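MupZ (Pseudomonas fluorescens, PDB 6FXD) probably acts as an epoxide hydrolase in mupirocin biosynthesis, working after a Rieske oxygenase to form an oxygen heterocycle of the antibiotic. Local coordinates at residues R35-F40 and N65-H70; Q79-H84 and Y104-P109. One frame throughout, in Å; residues are numbered along the deposited sequence.

Overall arrangement
From the N terminus, strand 24-31 leads into helix 37-51, and the chain returns through the hairpin of strands 57-65 and 68-75. Interaction 1 closes this first loop of 24 residues by setting the start of the helix against the hairpin turn, near the surface. Helix 78-94 and strand 100-108 follow, and interaction 2 closes the second loop of 19 residues in the buried centre. The two loops stand in series, neither nested nor crossed, and the contacts themselves do not touch, their centres being about 23 Å apart. Both reach the same sheet: interaction 1 at a hairpin end, interaction 2 on an inner strand.

Interaction 1: residues R35-F40 and N65-H70; sequences RHLEAF and NGTQGH
Leu37, in the first turn of its helix, aims its forked end at the turn formed by Gly66 and Thr67. With CG anti to the backbone N (chi1 -178°), the side chain reaches away from the helix, and both methyls come up to the carbonyl oxygen of Gly66, CD2 at 4.0 Å and CD1 at 4.1 Å from Gly66 O. CD2 also lies beside the methyl of Thr67, 4.2 Å from Thr67 CG2. These are loose van der Waals touches, and a branched aliphatic residue can meet both a peptide carbonyl and a methyl with its two methyls. Thr67 contributes its apolar branch while its hydroxyl occupies the other arm of CB.

The turn is the type II' bend of a tight beta hairpin, Asn65 to Gln68, joining strands 57-65 and 68-75. Asn65 N donates to Gln68 O at 2.8 Å, and Gln68 N returns to Asn65 O at 3.0 Å. Gly66 has the positive phi of 61° that the second residue of such a turn adopts, a conformation glycine takes easily. In the ferredoxin-like topology of this domain, Leu37 thus ties the start of helix 37-51 to the hairpin end; Ile32 flanks it, its side chain on Leu37 and its backbone bonded to Thr67.

One helical turn on, Phe40 faces the backbone of Gly69 loosely, its CE1 5.2 Å from Gly69 CA. Phe40 also meets Phe30 edge to face. On the far side of the strand, the ring of His70 meets that of His107 of the second subunit.

Interaction 2: residues Q79-H84 and Y104-P109; sequences QGLLNH and YEVHGP
Glu105 OE1 is gripped from two sides of the subunit boundary: by His107 NE2 of its own strand, at 2.8 Å, and by Tyr29 OH of the second subunit. The histidine bond is nearly straight, with an N-H...O angle of 164°; it lies in the imidazole plane and uses the anti lone pair of the carboxylate. Arg103 forms a salt bridge with the other oxygen, OE2, and Ser63 OG of the second subunit bonds to His107 ND1, so both polar groups are held in orientation at the interface with the second subunit.

The opposite face of the same strand looks to helix 78-94. Such a helix-covered sheet with the paired subunit on its other face is consistent with a dimeric alpha+beta barrel built from ferredoxin-like domains. Here Leu81 and Tyr104 approach from opposing directions, and Leu81 CD1 ends 4.0 Å from the phenol oxygen, Tyr104 OH. With CG anti to the backbone N (chi1 -177°), the tyrosine ring extends from the strand toward the helix and brings its hydroxyl to Leu81; its length supplies apolar bulk in the buried layer between sheet and helix. The second methyl of Leu81 turns to Val106, with Leu81 CD2 4.3 Å from Val106 CG1. Leu81 and the strand residues together span the 9.8 Å between the CA atoms of Leu81 and Val106, while beta-branched valine fits the extended backbone. Tyr75 adds to the packing on Leu81, and Phe127 to that on Val106.

On the exposed helix surface, Gln79 NE2 donates to Asn83 OD1 at 3.0 Å, one turn along, the donor standing 43° out of the asparagine's carbonyl plane.

Interaction 1: residues R35-F40 and N65-H70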
ATOM      1  N   ARG A  35       5.307 -28.860 -35.469  1.00 25.53           N
ATOM      2  CA  ARG A  35       6.557 -29.441 -35.951  1.00 27.35           C
ATOM      3  C   ARG A  35       7.773 -28.936 -35.184  1.00 24.32           C
ATOM      4  O   ARG A  35       8.843 -29.550 -35.269  1.00 26.95           O
ATOM      5  CB  ARG A  35       6.709 -29.175 -37.450  1.00 29.10           C
ATOM      6  CG  ARG A  35       6.986 -27.724 -37.797  1.00 32.45           C
ATOM      7  CD  ARG A  35       6.818 -27.444 -39.287  1.00 36.60           C
ATOM      8  NE  ARG A  35       6.893 -26.013 -39.562  1.00 38.94           N
ATOM      9  CZ  ARG A  35       5.854 -25.185 -39.471  1.00 39.48           C
ATOM     10  NH1 ARG A  35       4.658 -25.654 -39.149  1.00 36.77           N
ATOM     11  NH2 ARG A  35       6.003 -23.892 -39.724  1.00 41.07           N
ATOM     12  N   HIS A  36       7.639 -27.856 -34.419  1.00 23.32           N
ATOM     13  CA  HIS A  36       8.726 -27.284 -33.638  1.00 22.70           C
ATOM     14  C   HIS A  36       8.558 -27.490 -32.137  1.00 21.30           C
ATOM     15  O   HIS A  36       9.416 -27.040 -31.369  1.00 22.87           O
ATOM     16  CB  HIS A  36       8.842 -25.775 -33.890  1.00 24.60           C
ATOM     17  CG  HIS A  36       9.216 -25.414 -35.291  1.00 28.38           C
ATOM     18  ND1 HIS A  36      10.059 -26.190 -36.062  1.00 32.39           N
ATOM     19  CD2 HIS A  36       8.876 -24.349 -36.056  1.00 30.61           C
ATOM     20  CE1 HIS A  36      10.213 -25.621 -37.246  1.00 32.17           C
ATOM     21  NE2 HIS A  36       9.507 -24.505 -37.267  1.00 32.36           N
ATOM     22  N   LEU A  37       7.474 -28.137 -31.694  1.00 21.91           N
ATOM     23  CA  LEU A  37       7.162 -28.167 -30.268  1.00 20.70           C
ATOM     24  C   LEU A  37       8.240 -28.887 -29.462  1.00 22.26           C
ATOM     25  O   LEU A  37       8.641 -28.420 -28.393  1.00 22.19           O
ATOM     26  CB  LEU A  37       5.784 -28.801 -30.035  1.00 22.76           C
ATOM     27  CG  LEU A  37       5.291 -28.864 -28.575  1.00 23.27           C
ATOM     28  CD1 LEU A  37       5.164 -27.460 -28.002  1.00 22.49           C
ATOM     29  CD2 LEU A  37       3.978 -29.635 -28.411  1.00 24.70           C
ATOM     30  N   GLU A  38       8.732 -30.028 -29.961  1.00 22.34           N
ATOM     31  CA  GLU A  38       9.732 -30.772 -29.187  1.00 23.91           C
ATOM     32  C   GLU A  38      11.074 -30.044 -29.156  1.00 23.70           C
ATOM     33  O   GLU A  38      11.779 -30.059 -28.134  1.00 22.54           O
ATOM     34  CB  GLU A  38       9.889 -32.200 -29.719  1.00 29.87           C
ATOM     35  CG  GLU A  38       8.646 -33.064 -29.532  1.00 37.13           C
ATOM     36  CD  GLU A  38       8.084 -32.989 -28.120  1.00 50.40           C
ATOM     37  OE1 GLU A  38       8.874 -33.071 -27.150  1.00 53.68           O
ATOM     38  OE2 GLU A  38       6.846 -32.843 -27.982  1.00 54.72           O
ATOM     39  N   ALA A  39      11.437 -29.396 -30.263  1.00 21.44           N
ATOM     40  CA  ALA A  39      12.638 -28.570 -30.267  1.00 22.94           C
ATOM     41  C   ALA A  39      12.497 -27.389 -29.308  1.00 21.04           C
ATOM     42  O   ALA A  39      13.451 -27.032 -28.608  1.00 22.19           O
ATOM     43  CB  ALA A  39      12.950 -28.086 -31.687  1.00 21.81           C
ATOM     44  N   PHE A  40      11.327 -26.740 -29.294  1.00 20.13           N
ATOM     45  CA  PHE A  40      11.097 -25.664 -28.339  1.00 19.44           C
ATOM     46  C   PHE A  40      11.294 -26.145 -26.907  1.00 21.05           C
ATOM     47  O   PHE A  40      11.987 -25.500 -26.115  1.00 19.87           O
ATOM     48  CB  PHE A  40       9.684 -25.107 -28.540  1.00 18.59           C
ATOM     49  CG  PHE A  40       9.362 -23.895 -27.684  1.00 20.32           C
ATOM     50  CD1 PHE A  40       8.962 -24.039 -26.366  1.00 20.36           C
ATOM     51  CD2 PHE A  40       9.470 -22.614 -28.214  1.00 21.97           C
ATOM     52  CE1 PHE A  40       8.683 -22.928 -25.574  1.00 20.95           C
ATOM     53  CE2 PHE A  40       9.175 -21.484 -27.424  1.00 22.79           C
ATOM     54  CZ  PHE A  40       8.791 -21.638 -26.116  1.00 21.24           C
ATOM     55  N   ASN A  65      -0.073 -25.425 -22.806  1.00 22.56           N
ATOM     56  CA  ASN A  65      -1.457 -25.774 -23.092  1.00 24.28           C
ATOM     57  C   ASN A  65      -1.422 -26.270 -24.537  1.00 24.73           C
ATOM     58  O   ASN A  65      -1.663 -25.505 -25.475  1.00 24.79           O
ATOM     59  CB  ASN A  65      -2.322 -24.538 -22.940  1.00 25.05           C
ATOM     60  CG  ASN A  65      -3.804 -24.826 -23.141  1.00 27.84           C
ATOM     61  OD1 ASN A  65      -4.210 -25.974 -23.283  1.00 30.41           O
ATOM     62  ND2 ASN A  65      -4.622 -23.777 -23.119  1.00 31.56           N
ATOM     63  N   GLY A  66      -1.095 -27.547 -24.711  1.00 25.41           N
ATOM     64  CA  GLY A  66      -0.843 -28.085 -26.042  1.00 24.79           C
ATOM     65  C   GLY A  66       0.323 -27.370 -26.709  1.00 24.79           C
ATOM     66  O   GLY A  66       1.457 -27.374 -26.214  1.00 25.28           O
ATOM     67  N   THR A  67       0.077 -26.753 -27.867  1.00 23.73           N
ATOM     68  CA  THR A  67       1.119 -25.995 -28.555  1.00 22.74           C
ATOM     69  C   THR A  67       1.202 -24.535 -28.103  1.00 22.00           C
ATOM     70  O   THR A  67       1.997 -23.769 -28.655  1.00 25.45           O
ATOM     71  CB  THR A  67       0.951 -26.071 -30.080  1.00 24.29           C
ATOM     72  OG1 THR A  67      -0.327 -25.536 -30.439  1.00 25.53           O
ATOM     73  CG2 THR A  67       1.008 -27.510 -30.574  1.00 27.26           C
ATOM     74  N   GLN A  68       0.398 -24.127 -27.120  1.00 21.76           N
ATOM     75  CA  GLN A  68       0.510 -22.789 -26.546  1.00 21.91           C
ATOM     76  C   GLN A  68       1.518 -22.851 -25.404  1.00 21.63           C
ATOM     77  O   GLN A  68       1.257 -23.476 -24.376  1.00 24.00           O
ATOM     78  CB  GLN A  68      -0.842 -22.336 -26.015  1.00 24.04           C
ATOM     79  CG  GLN A  68      -1.953 -22.305 -27.038  1.00 27.60           C
ATOM     80  CD  GLN A  68      -3.281 -21.963 -26.390  1.00 36.56           C
ATOM     81  OE1 GLN A  68      -3.422 -20.909 -25.766  1.00 43.90           O
ATOM     82  NE2 GLN A  68      -4.249 -22.856 -26.508  1.00 41.41           N
ATOM     83  N   GLY A  69       2.668 -22.214 -25.575  1.00 20.90           N
ATOM     84  CA  GLY A  69       3.670 -22.183 -24.540  1.00 19.68           C
ATOM     85  C   GLY A  69       3.565 -20.937 -23.680  1.00 19.09           C
ATOM     86  O   GLY A  69       2.917 -19.958 -24.047  1.00 20.30           O
ATOM     87  N   HIS A  70       4.224 -20.987 -22.528  1.00 18.60           N
ATOM     88  CA  HIS A  70       4.180 -19.865 -21.596  1.00 18.58           C
ATOM     89  C   HIS A  70       5.426 -19.913 -20.725  1.00 18.87           C
ATOM     90  O   HIS A  70       5.896 -21.004 -20.384  1.00 20.52           O
ATOM     91  CB  HIS A  70       2.920 -19.991 -20.728  1.00 21.03           C
ATOM     92  CG  HIS A  70       2.839 -19.014 -19.601  1.00 20.56           C
ATOM     93  ND1 HIS A  70       3.356 -19.272 -18.350  1.00 21.35           N
ATOM     94  CD2 HIS A  70       2.249 -17.796 -19.517  1.00 21.82           C
ATOM     95  CE1 HIS A  70       3.089 -18.254 -17.546  1.00 21.28           C
ATOM     96  NE2 HIS A  70       2.435 -17.340 -18.237  1.00 22.60           N
TER

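Interaction 2: residues Q79-H84 and Y104-P109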
ATOM      1  N   GLN A  79      14.962  -3.879 -12.444  1.00 27.61           N
ATOM      2  CA  GLN A  79      16.331  -4.074 -12.903  1.00 28.41           C
ATOM      3  C   GLN A  79      16.625  -5.543 -13.186  1.00 28.45           C
ATOM      4  O   GLN A  79      17.359  -5.856 -14.129  1.00 27.42           O
ATOM      5  CB  GLN A  79      17.315  -3.516 -11.875  1.00 32.60           C
ATOM      6  CG  GLN A  79      18.755  -3.444 -12.382  1.00 36.65           C
ATOM      7  CD  GLN A  79      18.905  -2.572 -13.612  1.00 40.54           C
ATOM      8  OE1 GLN A  79      18.504  -1.411 -13.618  1.00 43.06           O
ATOM      9  NE2 GLN A  79      19.481  -3.138 -14.671  1.00 42.92           N
ATOM     10  N   GLY A  80      16.060  -6.460 -12.397  1.00 27.05           N
ATOM     11  CA  GLY A  80      16.258  -7.874 -12.684  1.00 26.05           C
ATOM     12  C   GLY A  80      15.724  -8.268 -14.048  1.00 23.46           C
ATOM     13  O   GLY A  80      16.341  -9.065 -14.765  1.00 23.36           O
ATOM     14  N   LEU A  81      14.557  -7.737 -14.419  1.00 23.19           N
ATOM     15  CA  LEU A  81      13.994  -8.040 -15.734  1.00 23.50           C
ATOM     16  C   LEU A  81      14.862  -7.453 -16.840  1.00 23.49           C
ATOM     17  O   LEU A  81      15.116  -8.115 -17.854  1.00 23.60           O
ATOM     18  CB  LEU A  81      12.526  -7.577 -15.819  1.00 26.04           C
ATOM     19  CG  LEU A  81      11.776  -7.770 -17.147  1.00 27.93           C
ATOM     20  CD1 LEU A  81      11.958  -9.170 -17.734  1.00 31.72           C
ATOM     21  CD2 LEU A  81      10.279  -7.452 -17.004  1.00 28.55           C
ATOM     22  N   LEU A  82      15.353  -6.227 -16.651  1.00 24.31           N
ATOM     23  CA  LEU A  82      16.260  -5.650 -17.636  1.00 23.80           C
ATOM     24  C   LEU A  82      17.542  -6.469 -17.743  1.00 23.66           C
ATOM     25  O   LEU A  82      18.066  -6.657 -18.847  1.00 25.47           O
ATOM     26  CB  LEU A  82      16.541  -4.182 -17.308  1.00 25.94           C
ATOM     27  CG  LEU A  82      15.266  -3.314 -17.285  1.00 28.04           C
ATOM     28  CD1 LEU A  82      15.523  -1.866 -16.863  1.00 30.19           C
ATOM     29  CD2 LEU A  82      14.521  -3.388 -18.625  1.00 27.63           C
ATOM     30  N   ASN A  83      18.070  -6.955 -16.611  1.00 24.40           N
ATOM     31  CA  ASN A  83      19.283  -7.768 -16.683  1.00 24.22           C
ATOM     32  C   ASN A  83      19.031  -9.041 -17.467  1.00 22.56           C
ATOM     33  O   ASN A  83      19.921  -9.518 -18.183  1.00 23.29           O
ATOM     34  CB  ASN A  83      19.814  -8.123 -15.292  1.00 26.56           C
ATOM     35  CG  ASN A  83      20.352  -6.936 -14.545  1.00 30.63           C
ATOM     36  OD1 ASN A  83      20.642  -5.898 -15.132  1.00 33.31           O
ATOM     37  ND2 ASN A  83      20.525  -7.095 -13.238  1.00 32.21           N
ATOM     38  N   HIS A  84      17.828  -9.612 -17.337  1.00 22.12           N
ATOM     39  CA  HIS A  84      17.495 -10.829 -18.079  1.00 21.36           C
ATOM     40  C   HIS A  84      17.469 -10.571 -19.578  1.00 24.02           C
ATOM     41  O   HIS A  84      17.971 -11.384 -20.372  1.00 23.73           O
ATOM     42  CB  HIS A  84      16.130 -11.351 -17.626  1.00 22.57           C
ATOM     43  CG  HIS A  84      15.624 -12.508 -18.435  1.00 22.83           C
ATOM     44  ND1 HIS A  84      16.186 -13.767 -18.359  1.00 23.25           N
ATOM     45  CD2 HIS A  84      14.596 -12.605 -19.312  1.00 23.41           C
ATOM     46  CE1 HIS A  84      15.532 -14.586 -19.165  1.00 23.09           C
ATOM     47  NE2 HIS A  84      14.559 -13.908 -19.749  1.00 24.09           N
ATOM     48  N   TYR A 104       2.477 -10.600 -24.396  1.00 23.75           N
ATOM     49  CA  TYR A 104       3.585 -10.382 -23.465  1.00 22.33           C
ATOM     50  C   TYR A 104       3.084  -9.459 -22.359  1.00 23.52           C
ATOM     51  O   TYR A 104       2.842  -8.270 -22.593  1.00 26.99           O
ATOM     52  CB  TYR A 104       4.818  -9.815 -24.180  1.00 23.69           C
ATOM     53  CG  TYR A 104       6.016  -9.649 -23.278  1.00 25.19           C
ATOM     54  CD1 TYR A 104       6.715 -10.754 -22.811  1.00 26.81           C
ATOM     55  CD2 TYR A 104       6.441  -8.385 -22.879  1.00 26.70           C
ATOM     56  CE1 TYR A 104       7.812 -10.607 -21.980  1.00 30.16           C
ATOM     57  CE2 TYR A 104       7.530  -8.226 -22.049  1.00 29.72           C
ATOM     58  CZ  TYR A 104       8.217  -9.341 -21.606  1.00 31.76           C
ATOM     59  OH  TYR A 104       9.301  -9.195 -20.778  1.00 35.40           O
ATOM     60  N   GLU A 105       2.930 -10.004 -21.160  1.00 21.85           N
ATOM     61  CA  GLU A 105       2.402  -9.255 -20.025  1.00 22.20           C
ATOM     62  C   GLU A 105       3.502  -8.986 -19.013  1.00 22.51           C
ATOM     63  O   GLU A 105       4.367  -9.828 -18.780  1.00 23.80           O
ATOM     64  CB  GLU A 105       1.304 -10.032 -19.299  1.00 25.92           C
ATOM     65  CG  GLU A 105       0.144 -10.343 -20.166  1.00 29.39           C
ATOM     66  CD  GLU A 105      -1.025 -10.965 -19.414  1.00 31.18           C
ATOM     67  OE1 GLU A 105      -0.990 -11.073 -18.162  1.00 29.69           O
ATOM     68  OE2 GLU A 105      -1.978 -11.375 -20.097  1.00 31.58           O
ATOM     69  N   VAL A 106       3.442  -7.819 -18.381  1.00 22.19           N
ATOM     70  CA  VAL A 106       4.375  -7.461 -17.323  1.00 22.33           C
ATOM     71  C   VAL A 106       3.547  -6.961 -16.151  1.00 22.29           C
ATOM     72  O   VAL A 106       2.765  -6.017 -16.306  1.00 23.76           O
ATOM     73  CB  VAL A 106       5.378  -6.387 -17.777  1.00 25.64           C
ATOM     74  CG1 VAL A 106       6.291  -6.025 -16.627  1.00 28.76           C
ATOM     75  CG2 VAL A 106       6.215  -6.900 -18.960  1.00 26.17           C
ATOM     76  N   HIS A 107       3.720  -7.578 -14.985  1.00 21.90           N
ATOM     77  CA  HIS A 107       2.981  -7.225 -13.777  1.00 22.38           C
ATOM     78  C   HIS A 107       3.946  -6.762 -12.700  1.00 24.14           C
ATOM     79  O   HIS A 107       4.993  -7.378 -12.499  1.00 24.87           O
ATOM     80  CB  HIS A 107       2.231  -8.436 -13.226  1.00 23.93           C
ATOM     81  CG  HIS A 107       1.226  -9.015 -14.170  1.00 25.00           C
ATOM     82  ND1 HIS A 107      -0.123  -9.050 -13.881  1.00 28.09           N
ATOM     83  CD2 HIS A 107       1.363  -9.576 -15.393  1.00 25.11           C
ATOM     84  CE1 HIS A 107      -0.771  -9.626 -14.879  1.00 27.42           C
ATOM     85  NE2 HIS A 107       0.107  -9.941 -15.815  1.00 24.88           N
ATOM     86  N   GLY A 108       3.572  -5.706 -11.983  1.00 22.76           N
ATOM     87  CA  GLY A 108       4.399  -5.179 -10.922  1.00 23.08           C
ATOM     88  C   GLY A 108       3.908  -3.825 -10.454  1.00 23.96           C
ATOM     89  O   GLY A 108       2.958  -3.279 -11.020  1.00 24.63           O
ATOM     90  N   PRO A 109       4.534  -3.263  -9.422  1.00 22.92           N
ATOM     91  CA  PRO A 109       4.085  -1.956  -8.921  1.00 24.53           C
ATOM     92  C   PRO A 109       4.418  -0.837  -9.901  1.00 26.75           C
ATOM     93  O   PRO A 109       5.342  -0.933 -10.717  1.00 26.26           O
ATOM     94  CB  PRO A 109       4.854  -1.787  -7.606  1.00 24.93           C
ATOM     95  CG  PRO A 109       6.102  -2.613  -7.805  1.00 25.95           C
ATOM     96  CD  PRO A 109       5.683  -3.791  -8.658  1.00 25.19           C
TER